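Local atomic coordinates of oligopeptide ABC transporter OppAIV (Borrelia burgdorferi B31, PDB entry 4GL8), a protein that probably binds oligopeptides outside the cytoplasmic membrane and delivers them to an ABC transporter for uptake. Residues A[500-505]-A[510-515]; A[262-267]-A[516-521]. All coordinates share one frame; numbering follows the deposited sequence.

Contact 1. Residues A[500-505]-A[510-515]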
loop_
_atom_site.group_PDB
_atom_site.type_symbol
_atom_site.label_atom_id
_atom_site.label_comp_id
_atom_site.label_asym_id
_atom_site.label_seq_id
_atom_site.Cartn_x
_atom_site.Cartn_y
_atom_site.Cartn_z
ATOM N N SER A 500 3.672 -7.251 10.846
ATOM C CA SER A 500 4.810 -6.346 10.919
ATOM C C SER A 500 5.340 -6.195 12.339
ATOM O O SER A 500 4.607 -6.306 13.301
ATOM C CB SER A 500 4.415 -4.984 10.385
ATOM O OG SER A 500 4.477 -4.976 8.969
ATOM N N SER A 501 6.619 -5.879 12.442
ATOM C CA SER A 501 7.311 -5.773 13.721
ATOM C C SER A 501 7.710 -4.318 13.954
ATOM O O SER A 501 7.964 -3.595 13.005
ATOM C CB SER A 501 8.553 -6.668 13.699
ATOM O OG SER A 501 8.228 -8.018 13.991
ATOM N N TYR A 502 7.713 -3.871 15.208
ATOM C CA TYR A 502 8.104 -2.485 15.522
ATOM C C TYR A 502 8.877 -2.398 16.822
ATOM O O TYR A 502 8.644 -3.207 17.750
ATOM C CB TYR A 502 6.878 -1.572 15.667
ATOM C CG TYR A 502 5.827 -1.721 14.606
ATOM C CD1 TYR A 502 5.691 -0.761 13.587
ATOM C CD2 TYR A 502 4.947 -2.802 14.624
ATOM C CE1 TYR A 502 4.727 -0.895 12.615
ATOM C CE2 TYR A 502 3.978 -2.942 13.651
ATOM C CZ TYR A 502 3.869 -1.989 12.650
ATOM O OH TYR A 502 2.898 -2.127 11.687
ATOM N N LEU A 503 9.784 -1.419 16.890
ATOM C CA LEU A 503 10.397 -1.007 18.155
ATOM C C LEU A 503 9.990 0.428 18.390
ATOM O O LEU A 503 10.062 1.249 17.483
ATOM C CB LEU A 503 11.933 -1.118 18.128
ATOM C CG LEU A 503 12.496 -2.540 17.993
ATOM C CD1 LEU A 503 13.965 -2.507 17.590
ATOM C CD2 LEU A 503 12.324 -3.322 19.283
ATOM N N PHE A 504 9.590 0.733 19.618
ATOM C CA PHE A 504 9.101 2.066 19.993
ATOM C C PHE A 504 9.429 2.272 21.469
ATOM O O PHE A 504 9.120 1.428 22.298
ATOM C CB PHE A 504 7.597 2.129 19.723
ATOM C CG PHE A 504 6.921 3.393 20.181
ATOM C CD1 PHE A 504 6.944 4.546 19.394
ATOM C CD2 PHE A 504 6.190 3.408 21.348
ATOM C CE1 PHE A 504 6.287 5.702 19.804
ATOM C CE2 PHE A 504 5.537 4.564 21.770
ATOM C CZ PHE A 504 5.581 5.713 20.995
ATOM N N ARG A 505 10.072 3.396 21.766
ATOM C CA ARG A 505 10.534 3.732 23.105
ATOM C C ARG A 505 9.364 4.172 23.989
ATOM O O ARG A 505 9.144 5.373 24.221
ATOM C CB ARG A 505 11.618 4.820 23.010
ATOM C CG ARG A 505 12.957 4.305 22.459
ATOM C CD ARG A 505 13.688 3.392 23.446
ATOM N NE ARG A 505 13.903 4.026 24.764
ATOM C CZ ARG A 505 14.908 4.850 25.080
ATOM N NH1 ARG A 505 15.863 5.178 24.204
ATOM N NH2 ARG A 505 14.946 5.382 26.286
ATOM N N LYS A 510 4.240 8.155 24.579
ATOM C CA LYS A 510 2.962 7.494 24.439
ATOM C C LYS A 510 2.288 8.070 23.203
ATOM O O LYS A 510 2.833 8.979 22.563
ATOM C CB LYS A 510 2.091 7.733 25.671
ATOM C CG LYS A 510 1.744 9.194 25.957
ATOM C CD LYS A 510 0.813 9.287 27.159
ATOM C CE LYS A 510 0.626 10.724 27.615
ATOM N NZ LYS A 510 -0.162 10.796 28.875
ATOM N N GLY A 511 1.110 7.541 22.889
ATOM C CA GLY A 511 0.284 8.068 21.818
ATOM C C GLY A 511 0.425 7.397 20.471
ATOM O O GLY A 511 -0.045 7.957 19.457
ATOM N N TRP A 512 1.088 6.238 20.450
ATOM C CA TRP A 512 1.216 5.400 19.272
ATOM C C TRP A 512 0.944 3.932 19.594
ATOM O O TRP A 512 1.289 3.433 20.648
ATOM C CB TRP A 512 2.602 5.493 18.660
ATOM C CG TRP A 512 2.791 4.517 17.519
ATOM C CD1 TRP A 512 2.432 4.696 16.218
ATOM C CD2 TRP A 512 3.354 3.204 17.600
ATOM N NE1 TRP A 512 2.721 3.574 15.482
ATOM C CE2 TRP A 512 3.298 2.646 16.307
ATOM C CE3 TRP A 512 3.901 2.443 18.646
ATOM C CZ2 TRP A 512 3.778 1.354 16.021
ATOM C CZ3 TRP A 512 4.375 1.171 18.364
ATOM C CH2 TRP A 512 4.308 0.638 17.057
ATOM N N GLU A 513 0.386 3.230 18.626
ATOM C CA GLU A 513 0.030 1.830 18.776
ATOM C C GLU A 513 -0.047 1.199 17.369
ATOM O O GLU A 513 -0.451 1.857 16.453
ATOM C CB GLU A 513 -1.349 1.803 19.419
ATOM C CG GLU A 513 -1.645 0.559 20.186
ATOM C CD GLU A 513 -3.084 0.536 20.672
ATOM O OE1 GLU A 513 -3.904 1.366 20.184
ATOM O OE2 GLU A 513 -3.379 -0.327 21.531
ATOM N N PRO A 514 0.317 -0.072 17.206
ATOM C CA PRO A 514 0.024 -0.738 15.933
ATOM C C PRO A 514 -1.473 -0.798 15.608
ATOM O O PRO A 514 -2.313 -0.858 16.525
ATOM C CB PRO A 514 0.534 -2.173 16.151
ATOM C CG PRO A 514 1.467 -2.102 17.324
ATOM C CD PRO A 514 1.010 -0.955 18.160
ATOM N N ASN A 515 -1.808 -0.778 14.320
ATOM C CA ASN A 515 -3.162 -1.088 13.906
ATOM C C ASN A 515 -3.192 -1.827 12.586
ATOM O O ASN A 515 -2.198 -1.912 11.888
ATOM C CB ASN A 515 -4.030 0.167 13.924
ATOM C CG ASN A 515 -3.645 1.182 12.851
ATOM O OD1 ASN A 515 -3.310 0.826 11.717
ATOM N ND2 ASN A 515 -3.746 2.460 13.198
HETATM O O HOH W 1 0.381 -1.970 12.727
#
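Tyr502 OH accepts a hydrogen bond from water 1, whose oxygen lies 2.7 Å from Tyr502 OH. The same water also donates to Asn515 O, again at 2.7 Å between water oxygen and Asn515 O. This bridge links the strand 500-504 to residues 510-515, and no direct hydrogen bond joins the two segments. The hydroxyl also meets Glu518 OE2, at a distance too short for the strength of that bond to be judged.

The rest of the contact is aromatic. Trp512 meets both Tyr502 and Phe504 with its six-membered ring. Toward Tyr502 it presents an edge, with CZ2 over the tyrosine face at 3.7 Å from Tyr502 CD1. The pair is offset edge-to-face, the centroids 5.4 Å apart and the planes at 60°. Toward Phe504 the fit is different. Trp512 CE3 sits over one phenyl face, off-centre, 3.5 Å from Phe504 CG, with the planes at 41°. These two side chains run past each other in opposite directions, and Phe504 CZ ends 3.8 Å from Trp512 CB. In both, CG is anti to the backbone N (chi1 174°), which sends each ring out toward the opposite segment. Pro514 adds a looser touch, its CB 4.3 Å from Tyr502 CE2. Phe263 stacks on Trp512, and Tyr281 meets that indole edge-to-face. Tyr502, Phe504 and Trp512 thus form an aromatic cluster that packs a C-terminal loop onto strand 492-504 of this family 5 solute-binding protein.

Contact 2. Residues A[262-267]-A[516-521]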
loop_
_atom_site.group_PDB
_atom_site.type_symbol
_atom_site.label_atom_id
_atom_site.label_comp_id
_atom_site.label_asym_id
_atom_site.label_seq_id
_atom_site.Cartn_x
_atom_site.Cartn_y
_atom_site.Cartn_z
ATOM N N ILE A 262 11.690 2.141 15.364
ATOM C CA ILE A 262 11.967 1.497 14.093
ATOM C C ILE A 262 10.685 0.789 13.642
ATOM O O ILE A 262 10.208 -0.129 14.310
ATOM C CB ILE A 262 13.121 0.477 14.208
ATOM C CG1 ILE A 262 14.407 1.162 14.640
ATOM C CG2 ILE A 262 13.400 -0.182 12.871
ATOM C CD1 ILE A 262 15.578 0.217 14.833
ATOM N N PHE A 263 10.123 1.203 12.512
ATOM C CA PHE A 263 8.881 0.606 12.015
ATOM C C PHE A 263 9.238 -0.426 10.968
ATOM O O PHE A 263 9.844 -0.107 9.961
ATOM C CB PHE A 263 7.952 1.682 11.426
ATOM C CG PHE A 263 7.255 2.547 12.460
ATOM C CD1 PHE A 263 7.568 2.465 13.828
ATOM C CD2 PHE A 263 6.287 3.470 12.055
ATOM C CE1 PHE A 263 6.905 3.254 14.755
ATOM C CE2 PHE A 263 5.626 4.259 12.982
ATOM C CZ PHE A 263 5.937 4.161 14.333
ATOM N N LYS A 264 8.910 -1.680 11.253
ATOM C CA LYS A 264 9.006 -2.772 10.274
ATOM C C LYS A 264 10.448 -3.228 10.001
ATOM O O LYS A 264 10.708 -4.433 9.971
ATOM C CB LYS A 264 8.289 -2.414 8.951
ATOM C CG LYS A 264 6.780 -2.238 9.065
ATOM C CD LYS A 264 6.159 -1.622 7.800
ATOM C CE LYS A 264 6.167 -2.563 6.594
ATOM N NZ LYS A 264 4.956 -3.442 6.493
ATOM N N ASN A 265 11.378 -2.282 9.852
ATOM C CA ASN A 265 12.751 -2.581 9.427
ATOM C C ASN A 265 13.653 -3.093 10.565
ATOM O O ASN A 265 14.733 -2.547 10.801
ATOM C CB ASN A 265 13.376 -1.319 8.786
ATOM C CG ASN A 265 14.739 -1.582 8.141
ATOM O OD1 ASN A 265 14.951 -2.635 7.532
ATOM N ND2 ASN A 265 15.673 -0.622 8.277
ATOM N N VAL A 266 13.213 -4.130 11.264
ATOM C CA VAL A 266 13.997 -4.725 12.359
ATOM C C VAL A 266 14.956 -5.820 11.860
ATOM O O VAL A 266 14.790 -6.339 10.768
ATOM C CB VAL A 266 13.090 -5.308 13.442
ATOM C CG1 VAL A 266 12.181 -4.221 13.978
ATOM C CG2 VAL A 266 12.277 -6.489 12.905
ATOM N N PRO A 267 15.986 -6.156 12.645
ATOM C CA PRO A 267 16.893 -7.195 12.149
ATOM C C PRO A 267 16.221 -8.563 12.169
ATOM O O PRO A 267 15.916 -9.078 13.260
ATOM C CB PRO A 267 18.066 -7.147 13.126
ATOM C CG PRO A 267 18.004 -5.784 13.686
ATOM C CD PRO A 267 16.544 -5.469 13.808
ATOM N N ILE A 516 -4.355 -2.346 12.221
ATOM C CA ILE A 516 -4.450 -3.364 11.177
ATOM C C ILE A 516 -4.131 -2.828 9.775
ATOM O O ILE A 516 -3.715 -3.589 8.910
ATOM C CB ILE A 516 -5.822 -4.098 11.249
ATOM C CG1 ILE A 516 -5.804 -5.342 10.342
ATOM C CG2 ILE A 516 -6.965 -3.177 10.845
ATOM C CD1 ILE A 516 -6.874 -6.380 10.650
ATOM N N SER A 517 -4.274 -1.520 9.570
ATOM C CA SER A 517 -4.013 -0.887 8.291
ATOM C C SER A 517 -2.742 -0.031 8.280
ATOM O O SER A 517 -2.474 0.636 7.292
ATOM C CB SER A 517 -5.202 0.005 7.917
ATOM O OG SER A 517 -5.429 0.963 8.937
ATOM N N GLU A 518 -1.972 -0.059 9.363
ATOM C CA GLU A 518 -0.821 0.813 9.543
ATOM C C GLU A 518 -1.129 2.275 9.263
ATOM O O GLU A 518 -0.355 2.968 8.618
ATOM C CB GLU A 518 0.380 0.327 8.691
ATOM C CG GLU A 518 0.793 -1.114 8.973
ATOM C CD GLU A 518 2.218 -1.414 8.513
ATOM O OE1 GLU A 518 2.535 -1.097 7.355
ATOM O OE2 GLU A 518 3.024 -1.976 9.305
ATOM N N ARG A 519 -2.273 2.753 9.715
ATOM C CA ARG A 519 -2.610 4.170 9.526
ATOM C C ARG A 519 -2.191 4.899 10.787
ATOM O O ARG A 519 -2.878 4.823 11.800
ATOM C CB ARG A 519 -4.091 4.346 9.260
ATOM C CG ARG A 519 -4.466 4.162 7.794
ATOM C CD ARG A 519 -5.985 4.149 7.636
ATOM N NE ARG A 519 -6.391 3.914 6.253
ATOM C CZ ARG A 519 -7.653 3.826 5.830
ATOM N NH1 ARG A 519 -8.671 3.957 6.677
ATOM N NH2 ARG A 519 -7.891 3.592 4.561
ATOM N N PHE A 520 -1.036 5.550 10.743
ATOM C CA PHE A 520 -0.513 6.219 11.920
ATOM C C PHE A 520 -0.569 7.722 11.857
ATOM O O PHE A 520 -0.235 8.313 10.828
ATOM C CB PHE A 520 0.935 5.815 12.166
ATOM C CG PHE A 520 1.132 4.346 12.238
ATOM C CD1 PHE A 520 0.381 3.575 13.121
ATOM C CD2 PHE A 520 2.048 3.717 11.416
ATOM C CE1 PHE A 520 0.548 2.208 13.186
ATOM C CE2 PHE A 520 2.215 2.356 11.494
ATOM C CZ PHE A 520 1.472 1.604 12.379
ATOM N N ASN A 521 -0.942 8.311 12.996
ATOM C CA ASN A 521 -0.915 9.755 13.228
ATOM C C ASN A 521 0.132 10.075 14.308
ATOM O O ASN A 521 -0.140 10.052 15.542
ATOM C CB ASN A 521 -2.296 10.242 13.662
ATOM C CG ASN A 521 -2.424 11.753 13.622
ATOM O OD1 ASN A 521 -1.450 12.519 13.802
ATOM N ND2 ASN A 521 -3.640 12.196 13.391
#
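Lys264 leaves its backbone with CB directed toward 516-521 and crosses the Glu518 side chain at a slant. CG is the first atom to come near, 3.8 Å from Glu518 OE2. CD comes closer, 3.5 Å from Glu518 OE2. CE lies 4.0 Å from Glu518 OE1. The bends at chi3 (70°) and chi4 (89°) turn CE and NZ, so the ammonium ends near OE1 instead of running on past it. NZ then closes a salt bridge, 3.5 Å from Glu518 OE1, with a weak hydrogen bond at that length. The stronger partner of the ammonium is Ser500, through OG. The carboxylate is likewise shared, since Glu518 OE2 also meets Tyr502 OH. Two opposite charges side by side would be expected to stabilise each other's ionised forms.

Lys264 stands where strand 261-263 gives way to a turn. Asn265 is the centre of an inverse gamma turn, closed by a weak bond from Val266 N to Lys264 O at 2.8 Å. The strand itself pairs antiparallel with 492-504, and the facing segment 516-521 is irregular loop.

Beside the salt bridge, Phe263 meets Phe520. The closest atoms are Phe263 CE2 and Phe520 CD2, 3.9 Å apart. The ring centroids are 5.4 Å apart and the planes make 60°, an oblique meeting. The two side chains pass in opposite directions, and CE2 of Phe263 meets both CD2 and CE2 of Phe520. Within its own segment, Phe520 lays a ring face against the backbone, with Glu518 C 3.9 Å above the plane and over its centre. Trp512 also meets the Phe520 ring, at an angle.

Overall arrangement
Contact 1 and contact 2 adjoin, their centres about 7 Å apart, on the same side of the chain's centre. Their first segments lie on neighbouring antiparallel strands, 492-504 and 261-263. Lys264 N is 2.8 Å from Ser501 O, a probable backbone hydrogen bond across that pairing. Their second segments, 510-515 and 516-521, are consecutive, running from the end of strand 509-510 into the irregular chain before strand 526-527. Trp512 NE1 of contact 1 packs 3.3 Å from Phe520 CD1 of contact 2, so the aromatic side chains of the two contacts are continuous. Lys264 NZ ties the polar groups together, bonding Ser500 OG and pairing with Glu518. Ser500 OG also comes within 3.4 Å of Glu518 OE2.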